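PDB 6U1U: ANGPTL4 C-terminal chain from Homo sapiens, which forms the fibrinogen-like C-terminal domain of angiopoietin-like 4, a secreted protein that inactivates lipoprotein lipase and restrains endothelial cell proliferation and migration. Local coordinates for residues W40-R45 against T210-P215; R46-V51 against H68-L73; S173-Q178 against K192-K197. All coordinates share one frame; numbering follows the deposited sequence.

Contact 1 of 3, residues W40-R45 against T210-P215; sequences WTVIQR and TMLIQP
Thr-41 and Ile-213 form an antiparallel hydrogen-bonded pair, Thr-41 N to Ile-213 O 2.9 Å and Ile-213 N to Thr-41 O 2.9 Å, within two strands whose N-to-C directions differ by 140°. One step on, Val-42 faces Leu-212 as a non-hydrogen-bonded pair; then the register slips by one residue. Ile-43 and Gln-44 both face Met-211, a classic beta bulge: Ile-43 N bonds to Met-211 O at 2.8 Å, the same oxygen takes a weak bond from Gln-44 N, and Met-211 N answers to Gln-44 O. The bulge lies in the central antiparallel sheet of the fibrinogen C-terminal domain, where the last strand of the chain, 208-215, runs between strands 38-46 and 87-94.

At the Trp-40 end, Gln-214 lies over one face of the indole. Its CB sits 3.7 Å from the centroid of the six-membered ring, a CH-pi contact, and its amide stacks on with the two planes 27° apart. CG anti to the backbone N (chi1 -179°) and an extended chain beyond carry the amide along the ring toward NE1. The amide is anchored by Gln-214 NE2 bonds to the carbonyls of Asp-37 and Gly-39, while Trp-40 NE1 bonds to the Asp-37 carboxylate. On the face carrying Val-42, Leu-212 lies alongside Val-42, its CD2 touching Val-42 CG2 at 3.7 Å and also Trp-40 CB. Ile-43 CG2 meets Ile-213 CG2 at 3.7 Å, and Ile-43 CG1 rests against Met-211 CB; helix 75-82 packs on both isoleucines.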
# COMPACT_ATOMS: atom_id res chain seq x y z
N TRP A 40 -14.36 -3.73 1.95
CA TRP A 40 -12.97 -3.42 1.60
C TRP A 40 -12.02 -4.07 2.59
O TRP A 40 -12.28 -4.05 3.80
CB TRP A 40 -12.72 -1.91 1.66
CG TRP A 40 -13.48 -1.17 0.64
CD1 TRP A 40 -14.83 -0.79 0.72
CD2 TRP A 40 -12.99 -0.66 -0.61
NE1 TRP A 40 -15.18 -0.09 -0.42
CE2 TRP A 40 -14.08 0.00 -1.25
CE3 TRP A 40 -11.75 -0.69 -1.25
CZ2 TRP A 40 -13.96 0.63 -2.49
CZ3 TRP A 40 -11.64 -0.06 -2.53
CH2 TRP A 40 -12.74 0.61 -3.10
N THR A 41 -10.93 -4.64 2.10
CA THR A 41 -9.91 -5.18 3.02
C THR A 41 -8.87 -4.12 3.29
O THR A 41 -8.31 -3.57 2.34
CB THR A 41 -9.23 -6.38 2.39
OG1 THR A 41 -10.23 -7.35 2.07
CG2 THR A 41 -8.16 -6.95 3.39
N VAL A 42 -8.59 -3.83 4.55
CA VAL A 42 -7.57 -2.83 4.86
C VAL A 42 -6.21 -3.52 4.74
O VAL A 42 -5.96 -4.51 5.43
CB VAL A 42 -7.75 -2.26 6.27
CG1 VAL A 42 -6.60 -1.25 6.57
CG2 VAL A 42 -9.14 -1.60 6.41
N ILE A 43 -5.32 -2.99 3.89
CA ILE A 43 -4.02 -3.63 3.72
C ILE A 43 -2.89 -2.87 4.37
O ILE A 43 -1.77 -3.42 4.49
CB ILE A 43 -3.71 -3.90 2.23
CG1 ILE A 43 -3.39 -2.60 1.48
CG2 ILE A 43 -4.89 -4.64 1.61
CD1 ILE A 43 -2.83 -2.87 0.01
N GLN A 44 -3.13 -1.65 4.82
CA GLN A 44 -2.09 -0.85 5.46
C GLN A 44 -2.81 0.21 6.26
O GLN A 44 -3.82 0.76 5.79
CB GLN A 44 -1.18 -0.20 4.41
CG GLN A 44 0.05 0.53 5.04
CD GLN A 44 -0.08 2.06 5.08
OE1 GLN A 44 -1.17 2.60 5.22
NE2 GLN A 44 1.06 2.78 4.97
N ARG A 45 -2.28 0.52 7.46
CA ARG A 45 -2.87 1.60 8.26
C ARG A 45 -1.78 2.19 9.14
O ARG A 45 -1.05 1.44 9.80
CB ARG A 45 -4.03 1.05 9.12
CG ARG A 45 -4.70 2.09 10.00
CD ARG A 45 -6.05 1.55 10.54
NE ARG A 45 -5.79 0.54 11.55
CZ ARG A 45 -6.69 -0.32 12.03
NH1 ARG A 45 -7.95 -0.29 11.56
NH2 ARG A 45 -6.33 -1.19 12.97
N THR A 210 -4.27 5.14 5.06
CA THR A 210 -4.95 3.86 5.00
C THR A 210 -4.97 3.42 3.55
O THR A 210 -5.27 4.24 2.67
CB THR A 210 -6.41 3.94 5.49
OG1 THR A 210 -6.47 4.63 6.73
CG2 THR A 210 -6.97 2.53 5.70
N MET A 211 -4.69 2.15 3.29
CA MET A 211 -4.85 1.59 1.95
C MET A 211 -5.83 0.42 2.02
O MET A 211 -5.74 -0.41 2.95
CB MET A 211 -3.50 1.10 1.39
CG MET A 211 -2.43 2.19 1.42
SD MET A 211 -0.81 1.55 0.92
CE MET A 211 -1.20 1.32 -0.81
N LEU A 212 -6.77 0.38 1.08
CA LEU A 212 -7.78 -0.67 1.10
C LEU A 212 -7.91 -1.26 -0.29
O LEU A 212 -7.69 -0.57 -1.28
CB LEU A 212 -9.15 -0.12 1.52
CG LEU A 212 -9.12 0.68 2.84
CD1 LEU A 212 -8.96 2.17 2.51
CD2 LEU A 212 -10.45 0.48 3.61
N ILE A 213 -8.32 -2.53 -0.36
CA ILE A 213 -8.49 -3.19 -1.66
C ILE A 213 -9.85 -3.85 -1.73
O ILE A 213 -10.39 -4.32 -0.72
CB ILE A 213 -7.34 -4.19 -1.91
CG1 ILE A 213 -7.30 -4.59 -3.38
CG2 ILE A 213 -7.43 -5.38 -1.00
CD1 ILE A 213 -5.88 -4.60 -3.94
N GLN A 214 -10.42 -3.87 -2.94
CA GLN A 214 -11.70 -4.52 -3.20
C GLN A 214 -11.60 -5.12 -4.59
O GLN A 214 -11.68 -4.40 -5.59
CB GLN A 214 -12.87 -3.55 -3.13
CG GLN A 214 -14.23 -4.20 -3.37
CD GLN A 214 -15.30 -3.15 -3.39
OE1 GLN A 214 -15.46 -2.46 -4.40
NE2 GLN A 214 -16.01 -2.97 -2.26
N PRO A 215 -11.37 -6.43 -4.70
CA PRO A 215 -11.35 -7.07 -6.02
C PRO A 215 -12.68 -6.90 -6.73
O PRO A 215 -13.75 -6.93 -6.10
CB PRO A 215 -11.06 -8.54 -5.70
CG PRO A 215 -10.32 -8.48 -4.39
CD PRO A 215 -11.00 -7.38 -3.63

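Contact 2 of 3, residues R46-V51 against H68-L73; sequences RHDGSV and HGEFWL
The carboxylate of Glu-70 is gripped by backbone N-H groups of the loop 46-51. OE2 accepts three of them: His-47 N at 2.7 Å, Asp-48 N at 2.8 Å and Gly-49 N at 2.9 Å. The first uses the anti lone pair, whereas the other two come from above the carboxylate plane. OE1 takes Val-51 N at 3.0 Å, nearly along its C-O axis. Glu-70 CG, anti to its own carbonyl carbon (chi1 -56°), and an extended chain beyond it carry the acid into the curl of the loop.

Two waters extend the polar network. One donates to Glu-70 OE1 and to Val-51 O and accepts from Arg-46 NH2, so the guanidinium reaches the acid through water. Arg-46 NH1 bonds directly to Leu-175 O; Gly-177 O also lies close to it, but too short to be trusted as modelled. The other water links Glu-70 N to Ser-50 OG.

Two acids come close at Asp-48, whose OD1 stands 3.3 Å from Glu-70 OE2. The two carboxylate planes are turned 66° apart, and Asp-48 OD1 accepts from both Ser-50 N and Ser-50 OG, which approach from the same face of its plane. These donors and the N-H cluster on Glu-70 would probably offset part of the repulsion.

The methylene chain of Glu-70 is packed too: CG makes a CH-pi contact over one face of the His-47 ring, 3.9 Å from its centroid, and Val-51 CG2 packs against Glu-70 CB at 3.8 Å.

Within the loop, the Asp-48 OD1 bond to Ser-50 N makes an Asx turn. The whole is a turn wrapped around a buried carboxylate, placed where strand 38-46 of the fibrinogen-like domain ends beside strand 71-72.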
# COMPACT_ATOMS: atom_id res chain seq x y z
N ARG A 46 -1.63 3.51 9.09
CA ARG A 46 -0.61 4.24 9.90
C ARG A 46 -1.28 5.49 10.49
O ARG A 46 -2.09 6.10 9.77
CB ARG A 46 0.59 4.61 9.03
CG ARG A 46 1.31 3.41 8.43
CD ARG A 46 2.65 3.78 7.82
NE ARG A 46 3.70 3.92 8.82
CZ ARG A 46 4.96 4.26 8.55
NH1 ARG A 46 5.33 4.49 7.30
NH2 ARG A 46 5.84 4.36 9.53
N HIS A 47 -0.93 5.86 11.73
CA HIS A 47 -1.58 7.01 12.35
C HIS A 47 -0.83 7.59 13.55
O HIS A 47 -1.19 8.68 14.01
CB HIS A 47 -3.00 6.69 12.80
CG HIS A 47 -3.12 5.41 13.56
ND1 HIS A 47 -3.81 4.32 13.08
CD2 HIS A 47 -2.62 5.04 14.76
CE1 HIS A 47 -3.72 3.33 13.95
NE2 HIS A 47 -3.01 3.75 14.98
N ASP A 48 0.19 6.88 14.07
CA ASP A 48 0.91 7.43 15.22
C ASP A 48 2.40 7.06 15.30
O ASP A 48 3.07 7.49 16.25
CB ASP A 48 0.17 7.01 16.53
CG ASP A 48 0.19 5.50 16.80
OD1 ASP A 48 0.79 4.72 16.04
OD2 ASP A 48 -0.44 5.08 17.80
N GLY A 49 2.95 6.29 14.37
CA GLY A 49 4.34 5.94 14.46
C GLY A 49 4.71 4.93 15.53
O GLY A 49 5.90 4.80 15.85
N SER A 50 3.74 4.19 16.05
CA SER A 50 4.04 3.17 17.07
C SER A 50 4.67 1.90 16.51
O SER A 50 5.27 1.13 17.28
CB SER A 50 2.75 2.80 17.80
OG SER A 50 1.76 2.35 16.89
N VAL A 51 4.54 1.62 15.20
CA VAL A 51 5.02 0.39 14.58
C VAL A 51 6.15 0.69 13.60
O VAL A 51 6.03 1.61 12.78
CB VAL A 51 3.88 -0.36 13.87
CG1 VAL A 51 4.42 -1.53 13.05
CG2 VAL A 51 2.83 -0.83 14.91
N HIS A 68 -4.92 -4.27 15.71
CA HIS A 68 -5.77 -3.26 16.34
C HIS A 68 -5.17 -1.86 16.26
O HIS A 68 -5.74 -0.93 16.84
CB HIS A 68 -6.01 -3.64 17.82
CG HIS A 68 -7.00 -4.74 18.00
ND1 HIS A 68 -6.64 -6.03 18.30
CD2 HIS A 68 -8.36 -4.74 17.91
CE1 HIS A 68 -7.72 -6.79 18.39
NE2 HIS A 68 -8.78 -6.03 18.14
N GLY A 69 -4.04 -1.69 15.56
CA GLY A 69 -3.34 -0.41 15.49
C GLY A 69 -2.75 -0.20 14.09
O GLY A 69 -3.47 -0.39 13.10
N GLU A 70 -1.46 0.16 13.98
CA GLU A 70 -0.81 0.31 12.67
C GLU A 70 -0.32 -1.05 12.17
O GLU A 70 0.21 -1.86 12.95
CB GLU A 70 0.40 1.24 12.77
CG GLU A 70 0.11 2.63 13.34
CD GLU A 70 1.36 3.49 13.25
OE1 GLU A 70 2.44 2.98 13.63
OE2 GLU A 70 1.27 4.64 12.75
N PHE A 71 -0.43 -1.28 10.85
CA PHE A 71 -0.02 -2.59 10.36
C PHE A 71 0.17 -2.56 8.85
O PHE A 71 -0.31 -1.66 8.14
CB PHE A 71 -1.04 -3.68 10.74
CG PHE A 71 -2.41 -3.51 10.06
CD1 PHE A 71 -2.62 -3.97 8.76
CD2 PHE A 71 -3.46 -2.90 10.73
CE1 PHE A 71 -3.84 -3.81 8.12
CE2 PHE A 71 -4.70 -2.75 10.12
CZ PHE A 71 -4.89 -3.18 8.83
N TRP A 72 0.82 -3.62 8.38
CA TRP A 72 0.93 -3.97 6.97
C TRP A 72 0.39 -5.39 6.85
O TRP A 72 0.91 -6.28 7.53
CB TRP A 72 2.41 -3.90 6.53
CG TRP A 72 2.66 -4.38 5.13
CD1 TRP A 72 3.25 -5.55 4.74
CD2 TRP A 72 2.34 -3.66 3.93
NE1 TRP A 72 3.27 -5.61 3.35
CE2 TRP A 72 2.74 -4.46 2.85
CE3 TRP A 72 1.73 -2.41 3.68
CZ2 TRP A 72 2.58 -4.04 1.51
CZ3 TRP A 72 1.57 -1.99 2.38
CH2 TRP A 72 1.99 -2.81 1.29
N LEU A 73 -0.67 -5.61 6.04
CA LEU A 73 -1.31 -6.94 6.03
C LEU A 73 -0.36 -8.01 5.50
O LEU A 73 -0.30 -9.13 6.05
CB LEU A 73 -2.58 -6.90 5.18
CG LEU A 73 -3.30 -8.23 4.92
CD1 LEU A 73 -3.69 -8.86 6.28
CD2 LEU A 73 -4.53 -8.03 4.06
O HOH W 1 4.44 3.72 12.01
O HOH W 2 -0.07 0.39 16.63

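Contact 3 of 3, residues S173-Q178 against K192-K197; sequences SNLNGQ and KGIFWK. With PLM (palmitic acid), chain B.
Asn-174 and Phe-195 are an antiparallel hydrogen-bonded pair, Asn-174 N to Phe-195 O 2.9 Å and Phe-195 N to Asn-174 O 3.1 Å, in a two-stranded sheet. A type I turn from Asn-174 to Gly-177 then bends the first segment, and Gln-178 N regains the second at Lys-192 O, 2.8 Å away. Asn-174 OD1 accepts from Asn-176 N, an Asx turn inside that bend, while a water joins Asn-174 ND2 to Gly-193 O; ND2 also bonds to Ser-162 O.

The Phe-195 ring folds back over its partner strand: CG sits between the backbone N and the carbonyl carbon (chi1 73°), which brings one face onto Ser-173 CA and Asn-174 N. Asn-174 CB touches the ring at CE1, 3.6 Å away, and Arg-202 makes a cation-pi contact with it. An alanine here, lacking the ring, would probably open a gap over Ser-173 and Asn-174 and leave Arg-202 without its cation-pi partner.

Ser-173 CB meets Trp-196 CE3 at 3.5 Å, and Leu-175 CD2 lies at the indole edge. Further round the rim, palmitic acid CE comes to 3.6 Å from Trp-196 CH2. At the other end of the fatty acid, Lys-197 NZ holds both carboxylate oxygens, 3.1 Å to O1 and 3.2 Å to O2, with Thr-169 OG1 as a further partner. Trp-196 and Lys-197 thus line part of the lipid site.

Trp-196 and Leu-175 both rest on Val-91 and Leu-93 of strand 87-94; Leu-175 also touches Thr-209 and Met-211 of strand 208-215, joining the small sheet to the large one.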
# COMPACT_ATOMS: atom_id res chain seq x y z
N SER A 173 5.91 8.55 -4.17
CA SER A 173 5.20 8.29 -2.92
C SER A 173 5.95 7.22 -2.15
O SER A 173 6.77 6.49 -2.71
CB SER A 173 3.79 7.79 -3.14
OG SER A 173 3.84 6.65 -4.02
N ASN A 174 5.62 7.13 -0.87
CA ASN A 174 6.06 6.04 -0.01
C ASN A 174 5.22 6.13 1.25
O ASN A 174 5.52 6.93 2.15
CB ASN A 174 7.55 6.13 0.33
CG ASN A 174 7.97 5.03 1.26
OD1 ASN A 174 7.18 4.10 1.48
ND2 ASN A 174 9.21 5.11 1.82
N LEU A 175 4.13 5.37 1.33
CA LEU A 175 3.34 5.46 2.54
C LEU A 175 3.89 4.58 3.66
O LEU A 175 3.34 4.57 4.77
CB LEU A 175 1.87 5.10 2.23
CG LEU A 175 1.26 6.01 1.14
CD1 LEU A 175 -0.21 5.66 0.98
CD2 LEU A 175 1.44 7.47 1.51
N ASN A 176 4.98 3.87 3.40
CA ASN A 176 5.60 2.98 4.36
C ASN A 176 6.94 3.54 4.86
O ASN A 176 7.77 2.79 5.39
CB ASN A 176 5.80 1.59 3.74
CG ASN A 176 4.48 0.83 3.58
OD1 ASN A 176 3.51 1.14 4.25
ND2 ASN A 176 4.46 -0.16 2.66
N GLY A 177 7.16 4.85 4.73
CA GLY A 177 8.40 5.44 5.21
C GLY A 177 8.39 5.66 6.72
O GLY A 177 7.52 5.19 7.45
N GLN A 178 9.40 6.40 7.20
CA GLN A 178 9.56 6.60 8.63
C GLN A 178 8.53 7.62 9.12
O GLN A 178 8.35 8.66 8.50
CB GLN A 178 10.98 7.10 8.93
CG GLN A 178 11.36 7.08 10.41
CD GLN A 178 12.82 7.48 10.63
OE1 GLN A 178 13.66 7.30 9.74
NE2 GLN A 178 13.11 8.02 11.81
N LYS A 192 13.03 10.39 3.91
CA LYS A 192 12.72 9.01 4.28
C LYS A 192 11.34 8.88 4.90
O LYS A 192 11.04 7.83 5.47
CB LYS A 192 13.76 8.48 5.27
CG LYS A 192 15.20 8.55 4.75
CD LYS A 192 16.17 8.06 5.80
CE LYS A 192 17.46 7.55 5.16
NZ LYS A 192 17.48 6.05 5.03
N GLY A 193 10.49 9.90 4.78
CA GLY A 193 9.21 9.93 5.46
C GLY A 193 8.05 9.31 4.68
O GLY A 193 8.24 8.64 3.66
N ILE A 194 6.85 9.60 5.18
CA ILE A 194 5.58 9.11 4.64
C ILE A 194 5.05 10.20 3.73
O ILE A 194 4.57 11.23 4.21
CB ILE A 194 4.59 8.82 5.77
CG1 ILE A 194 5.18 7.76 6.70
CG2 ILE A 194 3.23 8.34 5.25
CD1 ILE A 194 4.31 7.57 7.93
N PHE A 195 5.13 10.01 2.41
CA PHE A 195 4.78 11.11 1.54
C PHE A 195 3.96 10.64 0.35
O PHE A 195 4.02 9.47 -0.06
CB PHE A 195 6.04 11.86 1.05
CG PHE A 195 6.86 11.11 0.03
CD1 PHE A 195 7.78 10.13 0.43
CD2 PHE A 195 6.73 11.39 -1.33
CE1 PHE A 195 8.54 9.45 -0.53
CE2 PHE A 195 7.51 10.73 -2.29
CZ PHE A 195 8.40 9.77 -1.89
N TRP A 196 3.23 11.56 -0.26
CA TRP A 196 2.50 11.39 -1.53
C TRP A 196 2.72 12.73 -2.25
O TRP A 196 2.07 13.67 -1.91
CB TRP A 196 1.02 11.10 -1.31
CG TRP A 196 0.28 10.70 -2.54
CD1 TRP A 196 -0.31 11.51 -3.45
CD2 TRP A 196 0.02 9.36 -2.99
NE1 TRP A 196 -0.89 10.79 -4.44
CE2 TRP A 196 -0.70 9.46 -4.19
CE3 TRP A 196 0.35 8.10 -2.49
CZ2 TRP A 196 -1.13 8.35 -4.88
CZ3 TRP A 196 -0.07 7.00 -3.18
CH2 TRP A 196 -0.78 7.13 -4.37
N LYS A 197 3.59 12.75 -3.23
CA LYS A 197 4.15 14.01 -3.72
C LYS A 197 3.07 14.94 -4.25
O LYS A 197 3.03 16.13 -3.89
CB LYS A 197 5.21 13.74 -4.78
CG LYS A 197 5.82 15.07 -5.36
CD LYS A 197 7.04 14.77 -6.19
CE LYS A 197 6.63 14.26 -7.57
NZ LYS A 197 7.78 13.62 -8.31
C1 PLM B . 7.01 10.71 -10.21
O1 PLM B . 8.07 10.75 -9.55
O2 PLM B . 6.17 11.61 -10.19
C2 PLM B . 6.79 9.53 -11.15
C3 PLM B . 5.39 9.04 -11.41
C4 PLM B . 5.35 7.54 -11.60
C5 PLM B . 4.04 6.87 -11.28
C6 PLM B . 4.15 5.42 -10.84
C7 PLM B . 3.04 4.97 -9.92
C8 PLM B . 3.34 3.78 -9.03
C9 PLM B . 3.81 4.18 -7.68
CA PLM B . 3.16 3.49 -6.55
CB PLM B . 1.74 3.83 -6.33
CC PLM B . 1.07 2.83 -5.47
CD PLM B . -0.22 3.25 -4.90
CE PLM B . -1.09 3.89 -5.90
CF PLM B . -2.19 3.06 -6.44
CG PLM B . -2.01 2.73 -7.88
O HOH W 3 10.30 7.85 1.98
O HOH W 4 6.94 10.92 7.65

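From the N terminus, strand 38-46 supplies the first half of contact 1 and runs straight into the loop of contact 2, which closes on 68-73 after a short excursion through helix 57-62. Contact 3 closes later, between 173-178 and 192-197, in series with contact 2. Contact 1 closes last, when 210-215 returns beside 40-45, so its long loop encloses both others. Contacts 1 and 2 share the main sheet: Ile-43 O pairs with Leu-73 N, and Arg-45 NE with Gly-69 O. Gln-44 NE2 reaches Asn-176 OD1, and Arg-46 links contact 2 to the turn of contact 3, tying that turn, next to the strand that carries Trp-196 to the lipid, to the main sheet.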